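Alpha-14 giardin (Giardia lamblia, PDB 3CHJ) binds calcium and phosphatidylserine-containing membranes, and may act as a calcium-regulated structural element linking the phospholipid bilayer to the underlying axoneme. Local coordinates at residues L104-L109 / L148-A153; V116-R120 / V152-D156; W189-F193 / F233-H237. One frame throughout, in Å; residues are numbered along the deposited sequence.

Interaction 1: L104-L109 / L148-A153; sequences LVDVLL and LINAVA
Ile149, Leu108 and Leu109 carry this contact, with both leucine side chains crossing the isoleucine at about a right angle. The apolar packing centres on the two branches of Ile149. Its CG2 sits 3.9 Å from Leu109 CG and also meets Val105 CG2 at 4.1 Å, while the other branch ends with CD1 against Leu104 CB at 4.0 Å. The spread follows from CG1 lying between the backbone N and the carbonyl carbon (chi1 68°), which leaves CG2 beside the N and lets one residue touch both ends of 104-109. Between the branches, Ile149 CB faces Leu108 CD1 at 4.0 Å. Leu109 answers with a fork of its own: CD1 goes to Leu148 CD2 at 3.8 Å and CD2 to Val152 CG2 at 3.9 Å. Leu104 also packs on helix 82-94.

A second kind of contact is methyl against backbone. Val152 CG1 rests 3.4 Å from Leu108 O, so the C-terminal end of helix 101-108 packs directly on helix 144-154.

No charged side chain enters this interface. Asp106 points away from it and forms salt bridges with Arg264 and Arg267. The segment axes run 10.1 Å apart at 38°, close enough to parallel for branched side chains to interlock along both segments, as expected in the all-helical interior of an annexin.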
loop_
_atom_site.group_PDB
_atom_site.type_symbol
_atom_site.label_atom_id
_atom_site.label_comp_id
_atom_site.label_asym_id
_atom_site.label_seq_id
_atom_site.Cartn_x
_atom_site.Cartn_y
_atom_site.Cartn_z
ATOM N N LEU A 104 3.854 -0.025 8.550
ATOM C CA LEU A 104 4.530 1.252 8.319
ATOM C C LEU A 104 5.289 1.179 6.990
ATOM O O LEU A 104 5.294 2.132 6.233
ATOM C CB LEU A 104 5.468 1.556 9.497
ATOM C CG LEU A 104 4.721 1.820 10.812
ATOM C CD1 LEU A 104 5.749 2.095 11.937
ATOM C CD2 LEU A 104 3.734 2.955 10.665
ATOM N N VAL A 105 5.938 0.046 6.718
ATOM C CA VAL A 105 6.615 -0.150 5.426
ATOM C C VAL A 105 5.625 -0.121 4.258
ATOM O O VAL A 105 5.827 0.618 3.279
ATOM C CB VAL A 105 7.445 -1.441 5.459
ATOM C CG1 VAL A 105 7.991 -1.833 4.048
ATOM C CG2 VAL A 105 8.604 -1.246 6.473
ATOM N N ASP A 106 4.530 -0.865 4.391
ATOM C CA ASP A 106 3.541 -0.948 3.316
ATOM C C ASP A 106 2.983 0.420 2.975
ATOM O O ASP A 106 2.727 0.716 1.797
ATOM C CB ASP A 106 2.360 -1.824 3.734
ATOM C CG ASP A 106 2.686 -3.312 3.741
ATOM O OD1 ASP A 106 3.753 -3.749 3.226
ATOM O OD2 ASP A 106 1.821 -4.047 4.264
ATOM N N VAL A 107 2.755 1.238 4.000
ATOM C CA VAL A 107 2.122 2.542 3.793
ATOM C C VAL A 107 3.124 3.532 3.232
ATOM O O VAL A 107 2.914 4.122 2.163
ATOM C CB VAL A 107 1.515 3.084 5.100
ATOM C CG1 VAL A 107 1.062 4.534 4.920
ATOM C CG2 VAL A 107 0.350 2.191 5.548
ATOM N N LEU A 108 4.227 3.724 3.936
ATOM C CA LEU A 108 5.110 4.839 3.610
ATOM C C LEU A 108 5.796 4.681 2.268
ATOM O O LEU A 108 6.112 5.692 1.624
ATOM C CB LEU A 108 6.115 5.068 4.728
ATOM C CG LEU A 108 5.455 5.685 5.958
ATOM C CD1 LEU A 108 6.369 5.594 7.176
ATOM C CD2 LEU A 108 5.083 7.169 5.661
ATOM N N LEU A 109 6.014 3.435 1.839
ATOM C CA LEU A 109 6.808 3.189 0.624
ATOM C C LEU A 109 5.964 3.089 -0.640
ATOM O O LEU A 109 6.507 2.879 -1.725
ATOM C CB LEU A 109 7.713 1.970 0.761
ATOM C CG LEU A 109 8.723 2.065 1.904
ATOM C CD1 LEU A 109 9.608 0.813 1.893
ATOM C CD2 LEU A 109 9.547 3.346 1.762
ATOM N N LEU A 148 15.158 3.715 5.716
ATOM C CA LEU A 148 14.457 4.015 4.477
ATOM C C LEU A 148 13.120 4.700 4.772
ATOM O O LEU A 148 12.839 5.764 4.199
ATOM C CB LEU A 148 14.267 2.749 3.624
ATOM C CG LEU A 148 13.484 2.956 2.332
ATOM C CD1 LEU A 148 14.214 3.934 1.402
ATOM C CD2 LEU A 148 13.277 1.633 1.668
ATOM N N ILE A 149 12.274 4.104 5.624
ATOM C CA ILE A 149 10.974 4.740 5.891
ATOM C C ILE A 149 11.118 6.074 6.649
ATOM O O ILE A 149 10.314 6.969 6.434
ATOM C CB ILE A 149 9.929 3.821 6.548
ATOM C CG1 ILE A 149 10.336 3.460 7.992
ATOM C CG2 ILE A 149 9.691 2.601 5.665
ATOM C CD1 ILE A 149 9.230 2.678 8.756
ATOM N N ASN A 150 12.129 6.204 7.519
ATOM C CA ASN A 150 12.367 7.498 8.171
ATOM C C ASN A 150 12.736 8.564 7.142
ATOM O O ASN A 150 12.264 9.726 7.227
ATOM C CB ASN A 150 13.489 7.396 9.210
ATOM C CG ASN A 150 13.072 6.646 10.454
ATOM O OD1 ASN A 150 11.883 6.616 10.826
ATOM N ND2 ASN A 150 14.039 6.038 11.111
ATOM N N ALA A 151 13.578 8.203 6.175
ATOM C CA ALA A 151 13.970 9.164 5.146
ATOM C C ALA A 151 12.761 9.586 4.310
ATOM O O ALA A 151 12.603 10.755 3.916
ATOM C CB ALA A 151 15.050 8.584 4.267
ATOM N N VAL A 152 11.922 8.623 3.970
ATOM C CA VAL A 152 10.724 8.920 3.210
ATOM C C VAL A 152 9.734 9.760 4.030
ATOM O O VAL A 152 9.155 10.728 3.516
ATOM C CB VAL A 152 10.068 7.611 2.713
ATOM C CG1 VAL A 152 8.666 7.851 2.168
ATOM C CG2 VAL A 152 10.971 6.965 1.672
ATOM N N ALA A 153 9.551 9.395 5.298
ATOM C CA ALA A 153 8.592 10.100 6.151
ATOM C C ALA A 153 8.902 11.585 6.299
ATOM O O ALA A 153 7.976 12.369 6.422
ATOM C CB ALA A 153 8.474 9.430 7.531
#

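Interaction 2: V116-R120 / V152-D156; sequences VREIR and VATGD
Val116 and Ala153 bring their CA atoms to 6.8 Å where helix 113-127 passes the C-terminal end of helix 144-154, after which Gly155 is the first residue off the helical path. In this annexin fold an arginine of one helix binds the carbonyls ending another and that of the next residue.

Arg120 runs out extended from CG to NE and turns the NH2 corner of its guanidinium in among those oxygens. NE donates to Ala153 O at 2.7 Å with an N-H...O angle of 158°; the oxygen is nearly in the guanidinium plane, although NE is tilted 26° from the plane of the carbonyl. NH2 donates to Gly155 O, also at 2.7 Å and at 161°, this time in the carbonyl plane and on a lone pair. Weaker bonds run from NH2 to Ala153 O at 3.1 Å and to Val152 O, while Thr154 O lies over one face. Gathering its charge at a helix C-terminus, where carbonyls are partly negative, is probably favourable, and the two short bonds, one on the NE side and one on the NH1 side of NH2, fix the rotation of the group.

Deeper in, Val116 packs CG1 against Val152 O at 3.7 Å. The hydroxyl of Thr154 turns back to Asn150 O in its own helix. A water accepts from Arg120 NH1 at 3.1 Å and donates to Gly155 O at 2.9 Å.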
loop_
_atom_site.group_PDB
_atom_site.type_symbol
_atom_site.label_atom_id
_atom_site.label_comp_id
_atom_site.label_asym_id
_atom_site.label_seq_id
_atom_site.Cartn_x
_atom_site.Cartn_y
_atom_site.Cartn_z
ATOM N N VAL A 116 2.724 12.045 0.938
ATOM C CA VAL A 116 3.442 12.055 2.226
ATOM C C VAL A 116 3.329 13.439 2.856
ATOM O O VAL A 116 3.076 13.578 4.056
ATOM C CB VAL A 116 4.942 11.675 2.087
ATOM C CG1 VAL A 116 5.615 11.695 3.447
ATOM C CG2 VAL A 116 5.076 10.286 1.470
ATOM N N ARG A 117 3.499 14.466 2.036
ATOM C CA ARG A 117 3.410 15.853 2.514
ATOM C C ARG A 117 2.029 16.111 3.131
ATOM O O ARG A 117 1.907 16.663 4.230
ATOM C CB ARG A 117 3.668 16.804 1.354
ATOM C CG ARG A 117 4.519 18.029 1.691
ATOM C CD ARG A 117 4.877 18.818 0.432
ATOM N NE ARG A 117 5.119 17.936 -0.706
ATOM C CZ ARG A 117 5.076 18.299 -1.984
ATOM N NH1 ARG A 117 4.794 19.554 -2.326
ATOM N NH2 ARG A 117 5.307 17.397 -2.928
ATOM N N GLU A 118 0.992 15.657 2.439
ATOM C CA GLU A 118 -0.372 15.851 2.889
ATOM C C GLU A 118 -0.608 15.130 4.215
ATOM O O GLU A 118 -1.210 15.678 5.143
ATOM C CB GLU A 118 -1.348 15.346 1.823
ATOM C CG GLU A 118 -2.816 15.463 2.213
ATOM C CD GLU A 118 -3.790 14.934 1.143
ATOM O OE1 GLU A 118 -3.396 14.110 0.279
ATOM O OE2 GLU A 118 -4.972 15.339 1.191
ATOM N N ILE A 119 -0.129 13.897 4.325
ATOM C CA ILE A 119 -0.404 13.168 5.554
ATOM C C ILE A 119 0.435 13.599 6.757
ATOM O O ILE A 119 0.011 13.392 7.869
ATOM C CB ILE A 119 -0.439 11.612 5.377
ATOM C CG1 ILE A 119 0.937 11.052 5.040
ATOM C CG2 ILE A 119 -1.524 11.213 4.342
ATOM C CD1 ILE A 119 1.013 9.525 5.157
ATOM N N ARG A 120 1.598 14.225 6.540
ATOM C CA ARG A 120 2.348 14.785 7.671
ATOM C C ARG A 120 1.470 15.785 8.401
ATOM O O ARG A 120 1.380 15.769 9.615
ATOM C CB ARG A 120 3.616 15.512 7.217
ATOM C CG ARG A 120 4.671 14.598 6.662
ATOM C CD ARG A 120 5.828 15.462 6.173
ATOM N NE ARG A 120 6.804 14.620 5.513
ATOM C CZ ARG A 120 7.444 14.934 4.392
ATOM N NH1 ARG A 120 7.225 16.100 3.770
ATOM N NH2 ARG A 120 8.312 14.061 3.902
ATOM N N VAL A 152 11.922 8.623 3.970
ATOM C CA VAL A 152 10.724 8.920 3.210
ATOM C C VAL A 152 9.734 9.760 4.030
ATOM O O VAL A 152 9.155 10.728 3.516
ATOM C CB VAL A 152 10.068 7.611 2.713
ATOM C CG1 VAL A 152 8.666 7.851 2.168
ATOM C CG2 VAL A 152 10.971 6.965 1.672
ATOM N N ALA A 153 9.551 9.395 5.298
ATOM C CA ALA A 153 8.592 10.100 6.151
ATOM C C ALA A 153 8.902 11.585 6.299
ATOM O O ALA A 153 7.976 12.369 6.422
ATOM C CB ALA A 153 8.474 9.430 7.531
ATOM N N THR A 154 10.182 11.965 6.276
ATOM C CA THR A 154 10.581 13.359 6.529
ATOM C C THR A 154 11.177 14.091 5.329
ATOM O O THR A 154 11.438 15.298 5.413
ATOM C CB THR A 154 11.588 13.430 7.690
ATOM O OG1 THR A 154 12.760 12.675 7.349
ATOM C CG2 THR A 154 10.966 12.861 8.961
ATOM N N GLY A 155 11.400 13.389 4.222
ATOM C CA GLY A 155 12.130 13.976 3.090
ATOM C C GLY A 155 11.292 14.324 1.876
ATOM O O GLY A 155 10.073 14.431 1.944
ATOM N N ASP A 156 11.966 14.497 0.747
ATOM C CA ASP A 156 11.332 14.868 -0.500
ATOM C C ASP A 156 12.020 14.068 -1.591
ATOM O O ASP A 156 13.123 13.561 -1.391
ATOM C CB ASP A 156 11.548 16.372 -0.754
ATOM C CG ASP A 156 10.637 16.949 -1.847
ATOM O OD1 ASP A 156 9.821 16.221 -2.481
ATOM O OD2 ASP A 156 10.752 18.183 -2.079
HETATM O O HOH W 1 8.488 16.658 1.032
#

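Interaction 3: W189-F193 / F233-H237; sequences WIRIF and FKLAH
Phe193 lies against Phe233 along most of its length, starting at CB, which meets Phe233 CE1 at 3.8 Å. The next atom, CG, is held beside the backbone N (chi1 -76°) and takes Phe233 CD1 at 3.6 Å. Phe233 CD1 stands over the Phe193 face, displaced toward its rim: an edge-to-face pair with Phe233 supplying the edge, ring centroids 5.2 Å apart and planes at 66°. Round one side of the ring, CD2 has Ala236 CB at its edge at 3.9 Å. CE2 faces both Phe233 O at 3.5 Å and His237 CB. Round the other side, CD1 lies in the plane of the Trp189 ring, at its edge.

Trp189, Phe193 and Phe233 form an aromatic cluster in the helical annexin fold, with Trp189 at its calcium end. Trp189 NE1 is hydrogen-bonded to Glu224 OE2, and Glu224 is one of the residues of the calcium site, with the Trp189 side chain about 5 Å from the ion.

Two other residues of 189-193 touch the Phe233 ring. Its CE1 meets Trp189 CB at 4.0 Å, and its CZ has Ile190 CD1 at the ring edge, also at 4.0 Å.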
loop_
_atom_site.group_PDB
_atom_site.type_symbol
_atom_site.label_atom_id
_atom_site.label_comp_id
_atom_site.label_asym_id
_atom_site.label_seq_id
_atom_site.Cartn_x
_atom_site.Cartn_y
_atom_site.Cartn_z
ATOM N N TRP A 189 22.223 3.534 -0.704
ATOM C CA TRP A 189 20.925 2.875 -0.756
ATOM C C TRP A 189 19.796 3.817 -0.360
ATOM O O TRP A 189 18.726 3.820 -0.975
ATOM C CB TRP A 189 20.911 1.667 0.159
ATOM C CG TRP A 189 21.647 0.448 -0.363
ATOM C CD1 TRP A 189 22.774 -0.113 0.166
ATOM C CD2 TRP A 189 21.274 -0.374 -1.480
ATOM N NE1 TRP A 189 23.122 -1.246 -0.539
ATOM C CE2 TRP A 189 22.242 -1.404 -1.581
ATOM C CE3 TRP A 189 20.232 -0.324 -2.421
ATOM C CZ2 TRP A 189 22.175 -2.402 -2.573
ATOM C CZ3 TRP A 189 20.166 -1.302 -3.419
ATOM C CH2 TRP A 189 21.143 -2.327 -3.491
ATOM N N ILE A 190 20.024 4.597 0.690
ATOM C CA ILE A 190 18.983 5.507 1.168
ATOM C C ILE A 190 18.746 6.661 0.197
ATOM O O ILE A 190 17.618 6.995 -0.108
ATOM C CB ILE A 190 19.273 6.011 2.607
ATOM C CG1 ILE A 190 19.420 4.828 3.572
ATOM C CG2 ILE A 190 18.186 6.983 3.079
ATOM C CD1 ILE A 190 18.186 3.910 3.674
ATOM N N ARG A 191 19.826 7.244 -0.317
ATOM C CA ARG A 191 19.683 8.344 -1.249
ATOM C C ARG A 191 18.850 7.923 -2.470
ATOM O O ARG A 191 17.909 8.607 -2.864
ATOM C CB ARG A 191 21.060 8.881 -1.662
ATOM C CG ARG A 191 20.963 10.013 -2.666
ATOM C CD ARG A 191 22.312 10.674 -2.987
ATOM N NE ARG A 191 23.270 9.768 -3.616
ATOM C CZ ARG A 191 24.253 9.146 -2.977
ATOM N NH1 ARG A 191 24.425 9.334 -1.681
ATOM N NH2 ARG A 191 25.072 8.343 -3.640
ATOM N N ILE A 192 19.187 6.770 -3.051
ATOM C CA ILE A 192 18.486 6.346 -4.252
ATOM C C ILE A 192 17.033 5.999 -3.930
ATOM O O ILE A 192 16.093 6.522 -4.546
ATOM C CB ILE A 192 19.187 5.154 -4.908
ATOM C CG1 ILE A 192 20.587 5.582 -5.414
ATOM C CG2 ILE A 192 18.342 4.637 -6.064
ATOM C CD1 ILE A 192 21.489 4.405 -5.785
ATOM N N PHE A 193 16.839 5.122 -2.954
ATOM C CA PHE A 193 15.500 4.592 -2.757
ATOM C C PHE A 193 14.561 5.537 -2.024
ATOM O O PHE A 193 13.328 5.469 -2.227
ATOM C CB PHE A 193 15.557 3.215 -2.090
ATOM C CG PHE A 193 15.971 2.117 -3.036
ATOM C CD1 PHE A 193 17.307 1.981 -3.449
ATOM C CD2 PHE A 193 15.018 1.222 -3.544
ATOM C CE1 PHE A 193 17.678 0.978 -4.356
ATOM C CE2 PHE A 193 15.396 0.222 -4.450
ATOM C CZ PHE A 193 16.697 0.087 -4.840
ATOM N N PHE A 233 12.991 -2.753 0.427
ATOM C CA PHE A 233 13.682 -2.238 -0.777
ATOM C C PHE A 233 13.093 -2.780 -2.069
ATOM O O PHE A 233 13.069 -2.064 -3.092
ATOM C CB PHE A 233 15.195 -2.445 -0.679
ATOM C CG PHE A 233 15.867 -1.419 0.182
ATOM C CD1 PHE A 233 16.465 -0.295 -0.409
ATOM C CD2 PHE A 233 15.883 -1.546 1.562
ATOM C CE1 PHE A 233 17.087 0.696 0.380
ATOM C CE2 PHE A 233 16.498 -0.564 2.362
ATOM C CZ PHE A 233 17.117 0.546 1.767
ATOM N N LYS A 234 12.597 -4.017 -2.046
ATOM C CA LYS A 234 11.869 -4.532 -3.214
ATOM C C LYS A 234 10.586 -3.720 -3.436
ATOM O O LYS A 234 10.258 -3.354 -4.576
ATOM C CB LYS A 234 11.501 -6.002 -3.020
ATOM C CG LYS A 234 12.640 -6.980 -3.194
ATOM C CD LYS A 234 12.128 -8.387 -2.916
ATOM C CE LYS A 234 13.159 -9.383 -3.380
ATOM N NZ LYS A 234 12.677 -10.792 -3.229
ATOM N N LEU A 235 9.871 -3.435 -2.348
ATOM C CA LEU A 235 8.608 -2.701 -2.443
ATOM C C LEU A 235 8.858 -1.282 -2.970
ATOM O O LEU A 235 8.133 -0.840 -3.869
ATOM C CB LEU A 235 7.899 -2.691 -1.085
ATOM C CG LEU A 235 6.541 -1.978 -1.125
ATOM C CD1 LEU A 235 5.570 -2.704 -2.033
ATOM C CD2 LEU A 235 5.978 -1.822 0.300
ATOM N N ALA A 236 9.895 -0.609 -2.463
ATOM C CA ALA A 236 10.261 0.738 -2.920
ATOM C C ALA A 236 10.663 0.680 -4.389
ATOM O O ALA A 236 10.241 1.524 -5.187
ATOM C CB ALA A 236 11.392 1.320 -2.091
ATOM N N HIS A 237 11.473 -0.314 -4.746
ATOM C CA HIS A 237 11.824 -0.512 -6.160
ATOM C C HIS A 237 10.577 -0.570 -7.040
ATOM O O HIS A 237 10.447 0.162 -8.024
ATOM C CB HIS A 237 12.646 -1.794 -6.377
ATOM C CG HIS A 237 12.876 -2.091 -7.829
ATOM N ND1 HIS A 237 11.908 -2.659 -8.630
ATOM C CD2 HIS A 237 13.937 -1.843 -8.633
ATOM C CE1 HIS A 237 12.367 -2.752 -9.870
ATOM N NE2 HIS A 237 13.601 -2.279 -9.892
#

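Interactions 1 and 2 share helix 144-154, and Val152 and Ala153 serve both: their side chains help fill the buried face against 104-109, while their carbonyls accept from Arg120, that of Val152 only weakly. Interaction 1 is wholly buried and aliphatic; interaction 2, with centres 9 Å away, is partly buried at a helix end and correspondingly polar, with charge and water. Interaction 3 is buried too, but aromatic, and reaches toward the calcium site. It joins interaction 1 directly, since Ile190 packs on Leu148 and Ala151, and Leu148 CD1 touches the Phe193 backbone. Interactions 2 and 3 do not touch, their nearest atoms being about 5 Å apart.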